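Local atomic coordinates of glycosyl transferase (Staphylococcus aureus, PDB entry 5TZJ), a protein that belongs to glycosyl transferase family 2, carries a TarS-type linker region as well, and is modelled with uridine-diphosphate-N-acetylglucosamine. Residues G261-V266 / T314-Y319; H241-L246 / P286-A291; Y95-T100 / Y200-K205; L116-K121 / T154-T159. All coordinates share one frame; numbering follows the deposited sequence.

Contact 1: G261-V266 / T314-Y319; sequences GFSLKV and TVEESY
The carboxylate of Glu316 lies over the start of the short helix 262-265, touching Gly261, Phe262 and Ser263. Its CG stands beside the backbone N (chi1 -66°), and a bend at chi2 carries the acid group across from helix 309-321. The two oxygens divide the work. Glu316 OE2 accepts from Gly261 N at 2.9 Å, met on the syn side and somewhat out of the carboxylate plane. Glu316 OE1 takes two donors: Ser263 N, 2.9 Å away and nearly in line with the C-O bond, and the hydroxyl Ser263 OG, which donates to the anti lone pair of Glu316 OE1 at a short 2.5 Å. Apolar packing continues beside these hydrogen bonds. Leu264 CD2 approaches Glu317 CG to 3.4 Å as the two side chains slide past each other in opposite directions, while Leu264 CG rests near Glu316 CB at 4.1 Å. The Phe262 ring turns toward Trp274 and Tyr312, joining helix 271-282 to the same packing. Gly261 holds the N-cap position with positive phi, a backbone conformation that glycine adopts readily. Three donors thus grip one buried acid, and both they and the nearby helix start would be expected to favour its charged form.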
loop_
_atom_site.group_PDB
_atom_site.type_symbol
_atom_site.label_atom_id
_atom_site.label_comp_id
_atom_site.label_asym_id
_atom_site.label_seq_id
_atom_site.Cartn_x
_atom_site.Cartn_y
_atom_site.Cartn_z
ATOM N N GLY A 261 -5.649 17.698 1.085
ATOM C CA GLY A 261 -6.101 18.771 0.221
ATOM C C GLY A 261 -7.422 18.527 -0.500
ATOM O O GLY A 261 -7.763 19.310 -1.376
ATOM N N PHE A 262 -8.191 17.481 -0.165
ATOM C CA PHE A 262 -9.368 17.165 -0.997
ATOM C C PHE A 262 -10.389 18.314 -0.980
ATOM O O PHE A 262 -11.071 18.557 -1.989
ATOM C CB PHE A 262 -10.038 15.831 -0.537
ATOM C CG PHE A 262 -11.036 16.015 0.576
ATOM C CD1 PHE A 262 -12.359 16.361 0.302
ATOM C CD2 PHE A 262 -10.628 15.914 1.920
ATOM C CE1 PHE A 262 -13.264 16.563 1.333
ATOM C CE2 PHE A 262 -11.503 16.105 2.947
ATOM C CZ PHE A 262 -12.840 16.447 2.662
ATOM N N SER A 263 -10.468 19.062 0.124
ATOM C CA SER A 263 -11.406 20.189 0.188
ATOM C C SER A 263 -10.964 21.373 -0.657
ATOM O O SER A 263 -11.801 22.247 -0.970
ATOM C CB SER A 263 -11.660 20.575 1.664
ATOM O OG SER A 263 -10.594 21.266 2.340
ATOM N N LEU A 264 -9.710 21.398 -1.109
ATOM C CA LEU A 264 -9.271 22.425 -2.054
ATOM C C LEU A 264 -9.482 21.980 -3.508
ATOM O O LEU A 264 -9.637 22.838 -4.392
ATOM C CB LEU A 264 -7.780 22.738 -1.886
ATOM C CG LEU A 264 -7.462 23.033 -0.397
ATOM C CD1 LEU A 264 -5.984 23.238 -0.140
ATOM C CD2 LEU A 264 -8.212 24.281 -0.085
ATOM N N LYS A 265 -9.449 20.678 -3.762
ATOM C CA LYS A 265 -9.420 20.164 -5.140
ATOM C C LYS A 265 -10.764 19.614 -5.638
ATOM O O LYS A 265 -11.056 19.708 -6.832
ATOM C CB LYS A 265 -8.394 19.022 -5.273
ATOM C CG LYS A 265 -7.000 19.327 -4.740
ATOM C CD LYS A 265 -6.404 18.045 -4.114
ATOM C CE LYS A 265 -4.933 18.194 -3.848
ATOM N NZ LYS A 265 -4.282 18.540 -5.116
ATOM N N VAL A 266 -11.549 18.985 -4.766
ATOM C CA VAL A 266 -12.805 18.350 -5.155
ATOM C C VAL A 266 -13.871 19.416 -5.388
ATOM O O VAL A 266 -13.959 20.415 -4.646
ATOM C CB VAL A 266 -13.218 17.362 -4.050
ATOM C CG1 VAL A 266 -14.624 16.755 -4.308
ATOM C CG2 VAL A 266 -12.172 16.219 -3.934
ATOM N N THR A 314 -12.262 25.247 5.825
ATOM C CA THR A 314 -11.581 26.407 6.391
ATOM C C THR A 314 -10.177 26.047 6.880
ATOM O O THR A 314 -9.213 26.784 6.636
ATOM C CB THR A 314 -12.441 27.020 7.517
ATOM O OG1 THR A 314 -13.620 27.619 6.948
ATOM C CG2 THR A 314 -11.652 28.133 8.323
ATOM N N VAL A 315 -10.027 24.924 7.556
ATOM C CA VAL A 315 -8.682 24.521 7.985
ATOM C C VAL A 315 -7.742 24.389 6.781
ATOM O O VAL A 315 -6.639 24.956 6.768
ATOM C CB VAL A 315 -8.745 23.218 8.794
ATOM C CG1 VAL A 315 -7.352 22.621 8.970
ATOM C CG2 VAL A 315 -9.437 23.453 10.173
ATOM N N GLU A 316 -8.164 23.644 5.745
ATOM C CA GLU A 316 -7.281 23.395 4.611
ATOM C C GLU A 316 -6.948 24.686 3.874
ATOM O O GLU A 316 -5.811 24.859 3.419
ATOM C CB GLU A 316 -7.903 22.380 3.634
ATOM C CG GLU A 316 -8.053 20.943 4.261
ATOM C CD GLU A 316 -7.823 19.817 3.271
ATOM O OE1 GLU A 316 -8.705 19.596 2.397
ATOM O OE2 GLU A 316 -6.736 19.163 3.348
ATOM N N GLU A 317 -7.946 25.589 3.705
ATOM C CA GLU A 317 -7.680 26.825 3.009
ATOM C C GLU A 317 -6.782 27.718 3.862
ATOM O O GLU A 317 -5.924 28.418 3.332
ATOM C CB GLU A 317 -8.985 27.545 2.671
ATOM C CG GLU A 317 -9.843 26.736 1.627
ATOM C CD GLU A 317 -11.176 27.362 1.312
ATOM O OE1 GLU A 317 -11.608 28.257 2.070
ATOM O OE2 GLU A 317 -11.806 26.937 0.319
ATOM N N SER A 318 -6.966 27.675 5.181
ATOM C CA SER A 318 -6.115 28.458 6.088
ATOM C C SER A 318 -4.668 28.038 5.964
ATOM O O SER A 318 -3.778 28.879 5.805
ATOM C CB SER A 318 -6.612 28.288 7.513
ATOM O OG SER A 318 -7.843 28.983 7.639
ATOM N N TYR A 319 -4.413 26.727 6.025
ATOM C CA TYR A 319 -3.061 26.226 5.803
ATOM C C TYR A 319 -2.526 26.698 4.471
ATOM O O TYR A 319 -1.411 27.216 4.386
ATOM C CB TYR A 319 -3.037 24.698 5.847
ATOM C CG TYR A 319 -3.205 24.111 7.237
ATOM C CD1 TYR A 319 -2.922 24.872 8.384
ATOM C CD2 TYR A 319 -3.611 22.799 7.400
ATOM C CE1 TYR A 319 -3.056 24.316 9.647
ATOM C CE2 TYR A 319 -3.767 22.233 8.644
ATOM C CZ TYR A 319 -3.455 22.990 9.778
ATOM O OH TYR A 319 -3.592 22.386 11.013
#

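Contact 2: H241-L246 / P286-A291; sequences HKDQIL and PERVDA
Asp243, Val289 and Leu246 carry most of this contact, with Asp243 at its centre. The Asp243 carboxylate meets the guanidinium of Arg288 side-on, two nitrogens to two oxygens, in a bidentate salt bridge. Arg288 NE reaches Asp243 OD2 at 2.7 Å in a nearly straight bond lying in the guanidinium plane. Arg288 NH2 also bonds at 2.7 Å, to Asp243 OD1, which stands somewhat out of that plane. Both oxygens use their syn lone pairs, and the two flat groups are nearly coplanar, 25° apart. The arginine chain, extended from CG to NE, lays one guanidinium face against Pro286 CB, which sits 3.5 Å above the plane and toward the rim. Val289 packs alongside the aspartate: its CG2 lies 3.9 Å from Asp243 OD1, and its CG1 lies 3.8 Å from the carbonyl Asp243 O. One turn on, Leu246 CG meets Val289 CG1 at 4.4 Å, and Leu246 CD2 touches the Pro286 ring. Leu233 of helix 218-233 packs on Asp243, Leu246 and Pro286, so that the contact ties helix 239-256 and its neighbour 218-233 to the loop running from helix 271-282 to helix 298-305.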
loop_
_atom_site.group_PDB
_atom_site.type_symbol
_atom_site.label_atom_id
_atom_site.label_comp_id
_atom_site.label_asym_id
_atom_site.label_seq_id
_atom_site.Cartn_x
_atom_site.Cartn_y
_atom_site.Cartn_z
ATOM N N HIS A 241 1.029 0.615 21.860
ATOM C CA HIS A 241 1.650 0.396 20.555
ATOM C C HIS A 241 0.612 0.445 19.431
ATOM O O HIS A 241 0.863 1.032 18.365
ATOM C CB HIS A 241 2.391 -0.951 20.556
ATOM C CG HIS A 241 3.634 -0.931 21.364
ATOM N ND1 HIS A 241 4.503 -1.990 21.438
ATOM C CD2 HIS A 241 4.175 0.034 22.136
ATOM C CE1 HIS A 241 5.524 -1.689 22.221
ATOM N NE2 HIS A 241 5.347 -0.461 22.663
ATOM N N LYS A 242 -0.561 -0.135 19.654
ATOM C CA LYS A 242 -1.616 -0.080 18.636
ATOM C C LYS A 242 -1.994 1.354 18.319
ATOM O O LYS A 242 -2.135 1.729 17.142
ATOM C CB LYS A 242 -2.863 -0.831 19.106
ATOM C CG LYS A 242 -2.731 -2.318 19.225
ATOM C CD LYS A 242 -3.617 -2.762 20.402
ATOM C CE LYS A 242 -4.797 -3.411 19.906
ATOM N NZ LYS A 242 -5.711 -3.933 20.958
ATOM N N ASP A 243 -2.186 2.178 19.374
ATOM C CA ASP A 243 -2.511 3.590 19.158
ATOM C C ASP A 243 -1.412 4.261 18.367
ATOM O O ASP A 243 -1.680 5.052 17.450
ATOM C CB ASP A 243 -2.679 4.336 20.495
ATOM C CG ASP A 243 -4.055 4.135 21.144
ATOM O OD1 ASP A 243 -4.898 3.345 20.608
ATOM O OD2 ASP A 243 -4.309 4.800 22.194
ATOM N N GLN A 244 -0.163 3.939 18.705
ATOM C CA GLN A 244 0.975 4.568 18.043
ATOM C C GLN A 244 1.060 4.149 16.588
ATOM O O GLN A 244 1.366 4.980 15.727
ATOM C CB GLN A 244 2.271 4.210 18.769
ATOM C CG GLN A 244 2.885 5.397 19.483
ATOM C CD GLN A 244 3.187 6.573 18.522
ATOM O OE1 GLN A 244 3.434 6.379 17.318
ATOM N NE2 GLN A 244 3.145 7.785 19.048
ATOM N N ILE A 245 0.781 2.870 16.285
ATOM C CA ILE A 245 0.736 2.445 14.873
ATOM C C ILE A 245 -0.403 3.143 14.114
ATOM O O ILE A 245 -0.228 3.630 12.985
ATOM C CB ILE A 245 0.644 0.915 14.789
ATOM C CG1 ILE A 245 1.968 0.309 15.272
ATOM C CG2 ILE A 245 0.239 0.407 13.345
ATOM C CD1 ILE A 245 1.760 -1.133 15.762
ATOM N N LEU A 246 -1.592 3.177 14.690
ATOM C CA LEU A 246 -2.684 3.919 14.043
ATOM C C LEU A 246 -2.305 5.376 13.785
ATOM O O LEU A 246 -2.528 5.891 12.681
ATOM C CB LEU A 246 -3.924 3.847 14.896
ATOM C CG LEU A 246 -5.249 4.331 14.319
ATOM C CD1 LEU A 246 -5.522 3.809 12.862
ATOM C CD2 LEU A 246 -6.393 3.814 15.244
ATOM N N PRO A 286 -10.257 6.124 17.803
ATOM C CA PRO A 286 -10.584 6.760 19.091
ATOM C C PRO A 286 -9.895 8.115 19.191
ATOM O O PRO A 286 -8.741 8.258 18.814
ATOM C CB PRO A 286 -10.028 5.786 20.143
ATOM C CG PRO A 286 -9.926 4.449 19.414
ATOM C CD PRO A 286 -9.544 4.854 17.979
ATOM N N GLU A 287 -10.621 9.095 19.748
ATOM C CA GLU A 287 -10.140 10.471 19.837
ATOM C C GLU A 287 -8.813 10.597 20.581
ATOM O O GLU A 287 -8.042 11.516 20.300
ATOM C CB GLU A 287 -11.201 11.327 20.532
ATOM C CG GLU A 287 -10.988 12.818 20.467
ATOM C CD GLU A 287 -12.093 13.571 21.253
ATOM O OE1 GLU A 287 -13.291 13.393 20.933
ATOM O OE2 GLU A 287 -11.764 14.295 22.230
ATOM N N ARG A 288 -8.515 9.700 21.520
ATOM C CA ARG A 288 -7.229 9.805 22.231
ATOM C C ARG A 288 -6.041 9.666 21.290
ATOM O O ARG A 288 -4.930 10.094 21.633
ATOM C CB ARG A 288 -7.141 8.727 23.316
ATOM C CG ARG A 288 -7.151 7.249 22.706
ATOM C CD ARG A 288 -7.314 6.124 23.735
ATOM N NE ARG A 288 -6.878 4.896 23.051
ATOM C CZ ARG A 288 -7.695 3.898 22.665
ATOM N NH1 ARG A 288 -9.006 3.915 22.983
ATOM N NH2 ARG A 288 -7.205 2.855 21.975
ATOM N N VAL A 289 -6.252 9.084 20.104
ATOM C CA VAL A 289 -5.148 8.876 19.190
ATOM C C VAL A 289 -4.719 10.195 18.580
ATOM O O VAL A 289 -3.576 10.319 18.125
ATOM C CB VAL A 289 -5.552 7.859 18.093
ATOM C CG1 VAL A 289 -4.431 7.686 17.058
ATOM C CG2 VAL A 289 -5.960 6.534 18.721
ATOM N N ASP A 290 -5.622 11.187 18.550
ATOM C CA ASP A 290 -5.324 12.435 17.852
ATOM C C ASP A 290 -4.124 13.126 18.475
ATOM O O ASP A 290 -3.342 13.781 17.773
ATOM C CB ASP A 290 -6.532 13.374 17.909
ATOM C CG ASP A 290 -7.762 12.848 17.146
ATOM O OD1 ASP A 290 -7.726 11.660 16.705
ATOM O OD2 ASP A 290 -8.793 13.603 17.059
ATOM N N ALA A 291 -3.951 12.951 19.783
ATOM C CA ALA A 291 -2.838 13.537 20.530
ATOM C C ALA A 291 -1.512 12.964 20.079
ATOM O O ALA A 291 -0.461 13.588 20.318
ATOM C CB ALA A 291 -3.015 13.288 22.052
#

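Contact 3: Y95-T100 / Y200-K205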
loop_
_atom_site.group_PDB
_atom_site.type_symbol
_atom_site.label_atom_id
_atom_site.label_comp_id
_atom_site.label_asym_id
_atom_site.label_seq_id
_atom_site.Cartn_x
_atom_site.Cartn_y
_atom_site.Cartn_z
ATOM N N TYR A 95 9.393 -5.382 -13.686
ATOM C CA TYR A 95 10.315 -6.507 -13.773
ATOM C C TYR A 95 11.235 -6.456 -12.564
ATOM O O TYR A 95 11.164 -5.531 -11.750
ATOM C CB TYR A 95 11.102 -6.513 -15.105
ATOM C CG TYR A 95 11.706 -5.174 -15.469
ATOM C CD1 TYR A 95 10.947 -4.211 -16.119
ATOM C CD2 TYR A 95 13.033 -4.875 -15.167
ATOM C CE1 TYR A 95 11.484 -2.986 -16.441
ATOM C CE2 TYR A 95 13.578 -3.656 -15.502
ATOM C CZ TYR A 95 12.782 -2.714 -16.127
ATOM O OH TYR A 95 13.304 -1.488 -16.476
ATOM N N ILE A 96 12.093 -7.475 -12.433
ATOM C CA ILE A 96 12.902 -7.634 -11.229
ATOM C C ILE A 96 14.353 -7.938 -11.611
ATOM O O ILE A 96 14.649 -8.439 -12.702
ATOM C CB ILE A 96 12.327 -8.728 -10.283
ATOM C CG1 ILE A 96 12.354 -10.106 -10.939
ATOM C CG2 ILE A 96 10.849 -8.411 -9.887
ATOM C CD1 ILE A 96 12.106 -11.251 -9.974
ATOM N N ASN A 97 15.262 -7.601 -10.693
ATOM C CA ASN A 97 16.690 -7.839 -10.892
ATOM C C ASN A 97 16.977 -9.332 -11.010
ATOM O O ASN A 97 16.306 -10.163 -10.399
ATOM C CB ASN A 97 17.474 -7.248 -9.708
ATOM C CG ASN A 97 18.977 -7.316 -9.897
ATOM O OD1 ASN A 97 19.565 -8.391 -10.081
ATOM N ND2 ASN A 97 19.613 -6.152 -9.851
ATOM N N LYS A 98 18.019 -9.681 -11.776
ATOM C CA LYS A 98 18.269 -11.097 -12.026
ATOM C C LYS A 98 18.745 -11.833 -10.773
ATOM O O LYS A 98 18.563 -13.051 -10.678
ATOM C CB LYS A 98 19.275 -11.262 -13.169
ATOM C CG LYS A 98 20.695 -11.036 -12.737
ATOM C CD LYS A 98 21.681 -11.267 -13.873
ATOM C CE LYS A 98 22.114 -9.945 -14.486
ATOM N NZ LYS A 98 22.798 -9.076 -13.474
ATOM N N GLU A 99 19.310 -11.126 -9.797
ATOM C CA GLU A 99 19.736 -11.733 -8.546
ATOM C C GLU A 99 18.682 -11.639 -7.444
ATOM O O GLU A 99 18.957 -12.027 -6.300
ATOM C CB GLU A 99 21.048 -11.090 -8.099
ATOM C CG GLU A 99 22.095 -11.174 -9.198
ATOM C CD GLU A 99 23.443 -10.631 -8.787
ATOM O OE1 GLU A 99 24.157 -11.277 -7.976
ATOM O OE2 GLU A 99 23.781 -9.540 -9.284
ATOM N N THR A 100 17.476 -11.170 -7.765
ATOM C CA THR A 100 16.471 -10.944 -6.728
ATOM C C THR A 100 16.190 -12.207 -5.928
ATOM O O THR A 100 16.293 -12.206 -4.698
ATOM C CB THR A 100 15.184 -10.411 -7.348
ATOM O OG1 THR A 100 15.449 -9.126 -7.919
ATOM C CG2 THR A 100 14.109 -10.289 -6.297
ATOM N N TYR A 200 16.107 -4.042 -6.699
ATOM C CA TYR A 200 15.487 -5.342 -6.983
ATOM C C TYR A 200 14.188 -5.237 -7.770
ATOM O O TYR A 200 14.014 -5.938 -8.774
ATOM C CB TYR A 200 15.241 -6.118 -5.676
ATOM C CG TYR A 200 16.540 -6.525 -5.000
ATOM C CD1 TYR A 200 17.290 -7.607 -5.474
ATOM C CD2 TYR A 200 17.036 -5.805 -3.924
ATOM C CE1 TYR A 200 18.500 -7.977 -4.864
ATOM C CE2 TYR A 200 18.248 -6.147 -3.324
ATOM C CZ TYR A 200 18.969 -7.237 -3.783
ATOM O OH TYR A 200 20.148 -7.583 -3.161
ATOM N N TYR A 201 13.265 -4.385 -7.333
ATOM C CA TYR A 201 11.958 -4.271 -7.962
ATOM C C TYR A 201 11.937 -3.013 -8.844
ATOM O O TYR A 201 11.952 -1.878 -8.339
ATOM C CB TYR A 201 10.856 -4.260 -6.893
ATOM C CG TYR A 201 9.486 -4.416 -7.509
ATOM C CD1 TYR A 201 8.848 -3.334 -8.087
ATOM C CD2 TYR A 201 8.850 -5.661 -7.563
ATOM C CE1 TYR A 201 7.630 -3.484 -8.719
ATOM C CE2 TYR A 201 7.621 -5.801 -8.159
ATOM C CZ TYR A 201 7.019 -4.712 -8.743
ATOM O OH TYR A 201 5.792 -4.848 -9.363
ATOM N N TYR A 202 11.865 -3.207 -10.157
ATOM C CA TYR A 202 11.735 -2.093 -11.094
ATOM C C TYR A 202 10.266 -1.826 -11.410
ATOM O O TYR A 202 9.563 -2.688 -11.967
ATOM C CB TYR A 202 12.517 -2.369 -12.380
ATOM C CG TYR A 202 13.974 -2.588 -12.127
ATOM C CD1 TYR A 202 14.466 -3.864 -11.893
ATOM C CD2 TYR A 202 14.856 -1.529 -12.099
ATOM C CE1 TYR A 202 15.811 -4.088 -11.657
ATOM C CE2 TYR A 202 16.217 -1.738 -11.870
ATOM C CZ TYR A 202 16.681 -3.020 -11.641
ATOM O OH TYR A 202 18.011 -3.244 -11.408
ATOM N N ALA A 203 9.811 -0.628 -11.081
ATOM C CA ALA A 203 8.436 -0.213 -11.309
ATOM C C ALA A 203 8.427 0.797 -12.456
ATOM O O ALA A 203 9.111 1.826 -12.395
ATOM C CB ALA A 203 7.833 0.359 -10.025
ATOM N N THR A 204 7.692 0.475 -13.518
ATOM C CA THR A 204 7.642 1.285 -14.721
ATOM C C THR A 204 6.465 2.258 -14.690
ATOM O O THR A 204 5.569 2.176 -13.848
ATOM C CB THR A 204 7.528 0.390 -15.953
ATOM O OG1 THR A 204 6.420 -0.517 -15.775
ATOM C CG2 THR A 204 8.818 -0.395 -16.168
ATOM N N LYS A 205 6.474 3.189 -15.644
ATOM C CA LYS A 205 5.284 3.965 -15.994
ATOM C C LYS A 205 5.076 3.857 -17.504
ATOM O O LYS A 205 5.612 4.656 -18.280
ATOM C CB LYS A 205 5.391 5.414 -15.543
ATOM C CG LYS A 205 4.077 5.902 -14.938
ATOM C CD LYS A 205 3.519 4.855 -13.931
ATOM C CE LYS A 205 2.139 5.219 -13.397
ATOM N NZ LYS A 205 2.070 6.620 -12.906
#
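Backbone hydrogen bonds pair Tyr95 with Tyr202 as an antiparallel hydrogen-bonded pair: Tyr202 N donates to Tyr95 O at 2.9 Å, and Tyr95 N donates to Tyr202 O at 3.2 Å. Beyond the non-hydrogen-bonded pair Ile96 and Tyr201, Asn97 N extends the ladder to Tyr200 O at 2.8 Å. Aromatic contacts gather on the face carrying Tyr95 and Tyr202. Tyr95 CG stands between its backbone N and carbonyl carbon (chi1 48°), which lays one face of the ring over Tyr202 CB, a CH-pi contact 3.8 Å from the Tyr95 ring centroid. The two ring planes are 17° apart but slid so far that they barely overlap. The short ladder belongs to the mixed sheet of the GT-A-like fold expected of family 2 enzymes. On the other face Ile96 packs against Tyr201, whose hydroxyl bonds to Asp94 and to the backbone N of Asp91, part of an Asp-Ser-Asp-Asp sequence consistent with the DXD motif. Polar contacts shape the turn leading into helix 100-111. Asn97 OD1 accepts from Glu99 N at 2.8 Å, forming an Asx turn, while Asn97 O receives both Thr100 N and Thr100 OG1. At the edge of the Tyr200 ring, Thr100 OG1 lies in plane, 3.4 Å from Tyr200 CD1.

Contact 4: L116-K121 / T154-T159; sequences LLIKMK and TKIYRT
With CG beside its backbone N (chi1 -52°) and the chain extended as far as CE, Lys155 runs alongside Leu117, the two side chains pointing the same way and Lys155 CE lying 3.9 Å from Leu117 CG. A final bend at chi4 (61°) turns the ammonium to Ser152 O and Thr150 OG1, so the buried lysine presents its methylenes to the leucine and satisfies its charged end among polar atoms of the preceding loop. The backbones pair at Leu116 and Ile156, an antiparallel hydrogen-bonded pair whose bonds are both nearly straight: Leu116 N to Ile156 O at 2.7 Å and Ile156 N to Leu116 O at 3.0 Å. On one face of this pair Leu116 CB and Ile156 CB stand 4.0 Å apart, and helix 100-111 covers both side chains through Ala104. Farther along, the two chains draw apart and a water intervenes. It accepts from Ile118 N at 2.9 Å and donates to Thr154 O at 2.8 Å, standing in for the direct Ile118 N to Thr154 O bond that a continued ladder would be expected to make. Past the water, Met120 crosses Thr154 at about a right angle, its CE 3.8 Å from Thr154 OG1, which is itself hydrogen-bonded to Ser152 OG. Met120 also touches the bound uridine-diphosphate-N-acetylglucosamine. A central sheet, covered by a helix on one face and with the ligand beside Met120 near the C-terminal part of strand 115-122, is in keeping with the GT-A architecture of family 2 glycosyl transferases.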
loop_
_atom_site.group_PDB
_atom_site.type_symbol
_atom_site.label_atom_id
_atom_site.label_comp_id
_atom_site.label_asym_id
_atom_site.label_seq_id
_atom_site.Cartn_x
_atom_site.Cartn_y
_atom_site.Cartn_z
ATOM N N LEU A 116 9.671 -9.600 3.645
ATOM C CA LEU A 116 10.946 -9.035 3.205
ATOM C C LEU A 116 10.650 -7.916 2.217
ATOM O O LEU A 116 10.147 -8.168 1.119
ATOM C CB LEU A 116 11.857 -10.094 2.579
ATOM C CG LEU A 116 13.215 -9.671 1.997
ATOM C CD1 LEU A 116 14.155 -8.907 3.002
ATOM C CD2 LEU A 116 13.952 -10.867 1.457
ATOM N N LEU A 117 10.964 -6.693 2.608
ATOM C CA LEU A 117 10.900 -5.565 1.695
ATOM C C LEU A 117 12.132 -5.617 0.816
ATOM O O LEU A 117 13.226 -5.897 1.308
ATOM C CB LEU A 117 10.857 -4.232 2.470
ATOM C CG LEU A 117 9.494 -3.847 3.062
ATOM C CD1 LEU A 117 9.173 -4.631 4.322
ATOM C CD2 LEU A 117 9.361 -2.339 3.306
ATOM N N ILE A 118 11.965 -5.330 -0.478
ATOM C CA ILE A 118 13.092 -5.317 -1.402
ATOM C C ILE A 118 13.128 -3.978 -2.118
ATOM O O ILE A 118 12.084 -3.434 -2.497
ATOM C CB ILE A 118 13.028 -6.483 -2.397
ATOM C CG1 ILE A 118 11.688 -6.470 -3.159
ATOM C CG2 ILE A 118 13.291 -7.807 -1.678
ATOM C CD1 ILE A 118 11.645 -7.557 -4.243
ATOM N N LYS A 119 14.325 -3.419 -2.244
ATOM C CA LYS A 119 14.460 -2.040 -2.692
ATOM C C LYS A 119 13.900 -1.884 -4.100
ATOM O O LYS A 119 14.158 -2.705 -4.983
ATOM C CB LYS A 119 15.936 -1.606 -2.651
ATOM C CG LYS A 119 16.133 -0.196 -3.169
ATOM C CD LYS A 119 17.593 0.155 -3.340
ATOM C CE LYS A 119 18.322 0.178 -2.041
ATOM N NZ LYS A 119 19.792 0.449 -2.267
ATOM N N MET A 120 13.141 -0.812 -4.314
ATOM C CA MET A 120 12.549 -0.571 -5.618
ATOM C C MET A 120 13.276 0.551 -6.355
ATOM O O MET A 120 13.967 1.381 -5.757
ATOM C CB MET A 120 11.061 -0.242 -5.482
ATOM C CG MET A 120 10.320 -1.052 -4.427
ATOM S SD MET A 120 8.695 -0.323 -4.075
ATOM C CE MET A 120 8.015 -0.380 -5.739
ATOM N N LYS A 121 13.133 0.547 -7.680
ATOM C CA LYS A 121 13.664 1.599 -8.531
ATOM C C LYS A 121 12.587 2.042 -9.508
ATOM O O LYS A 121 11.931 1.196 -10.135
ATOM C CB LYS A 121 14.897 1.120 -9.288
ATOM C CG LYS A 121 15.302 2.015 -10.452
ATOM C CD LYS A 121 15.650 3.418 -9.987
ATOM C CE LYS A 121 16.227 4.234 -11.136
ATOM N NZ LYS A 121 17.289 3.469 -11.812
ATOM N N THR A 154 4.422 -5.383 -3.594
ATOM C CA THR A 154 5.625 -5.758 -4.366
ATOM C C THR A 154 6.791 -6.069 -3.423
ATOM O O THR A 154 7.852 -5.440 -3.457
ATOM C CB THR A 154 5.988 -4.617 -5.305
ATOM O OG1 THR A 154 6.204 -3.427 -4.507
ATOM C CG2 THR A 154 4.834 -4.366 -6.261
ATOM N N LYS A 155 6.525 -7.036 -2.545
ATOM C CA LYS A 155 7.390 -7.483 -1.466
ATOM C C LYS A 155 7.309 -9.005 -1.423
ATOM O O LYS A 155 6.489 -9.631 -2.109
ATOM C CB LYS A 155 6.960 -6.889 -0.115
ATOM C CG LYS A 155 6.788 -5.335 -0.137
ATOM C CD LYS A 155 6.020 -4.839 1.099
ATOM C CE LYS A 155 6.131 -3.289 1.257
ATOM N NZ LYS A 155 5.559 -2.598 0.086
ATOM N N ILE A 156 8.154 -9.595 -0.588
ATOM C CA ILE A 156 8.163 -11.028 -0.371
ATOM C C ILE A 156 7.486 -11.322 0.959
ATOM O O ILE A 156 7.843 -10.731 2.008
ATOM C CB ILE A 156 9.604 -11.566 -0.415
ATOM C CG1 ILE A 156 10.168 -11.327 -1.821
ATOM C CG2 ILE A 156 9.673 -13.072 -0.043
ATOM C CD1 ILE A 156 11.604 -11.839 -1.991
ATOM N N TYR A 157 6.523 -12.260 0.927
ATOM C CA TYR A 157 5.749 -12.628 2.109
ATOM C C TYR A 157 5.819 -14.129 2.325
ATOM O O TYR A 157 5.706 -14.898 1.367
ATOM C CB TYR A 157 4.308 -12.259 1.989
ATOM C CG TYR A 157 4.012 -10.828 1.594
ATOM C CD1 TYR A 157 3.494 -9.944 2.542
ATOM C CD2 TYR A 157 4.216 -10.358 0.287
ATOM C CE1 TYR A 157 3.188 -8.644 2.211
ATOM C CE2 TYR A 157 3.905 -9.030 -0.058
ATOM C CZ TYR A 157 3.375 -8.192 0.911
ATOM O OH TYR A 157 3.037 -6.883 0.634
ATOM N N ARG A 158 5.964 -14.551 3.589
ATOM C CA ARG A 158 5.924 -15.981 3.866
ATOM C C ARG A 158 4.518 -16.484 3.580
ATOM O O ARG A 158 3.542 -15.898 4.062
ATOM C CB ARG A 158 6.305 -16.280 5.310
ATOM C CG ARG A 158 6.387 -17.800 5.623
ATOM C CD ARG A 158 6.689 -17.990 7.107
ATOM N NE ARG A 158 7.996 -17.434 7.452
ATOM C CZ ARG A 158 9.149 -18.108 7.329
ATOM N NH1 ARG A 158 9.146 -19.354 6.859
ATOM N NH2 ARG A 158 10.306 -17.532 7.662
ATOM N N THR A 159 4.413 -17.564 2.792
ATOM C CA THR A 159 3.093 -18.006 2.344
ATOM C C THR A 159 2.206 -18.407 3.528
ATOM O O THR A 159 1.019 -18.050 3.574
ATOM C CB THR A 159 3.251 -19.153 1.330
ATOM O OG1 THR A 159 4.112 -18.717 0.263
ATOM C CG2 THR A 159 1.882 -19.589 0.753
HETATM O O HOH W 1 9.647 -4.159 -1.783
#

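In the fold
Contacts 3 and 4 are joined through one sheet: strands 201-203 and 115-122 run parallel as neighbours, and Tyr201 O lies 2.8 Å from Lys121 N, probably hydrogen-bonded. Their centres are about 11 Å apart, and contact 4 is nested in the loop that contact 3 closes. Both border the bound uridine-diphosphate-N-acetylglucosamine, with the side chains of Met120 about 4 Å and Tyr201 about 5 Å from it. Contacts 1 and 2 belong instead to the helical linker region, their segments alternating along the chain and their centres about 24 Å apart. Contact 1 lies on the opposite side of the chain's centre from the two sheet contacts, its centre about 35 Å from that of contact 4.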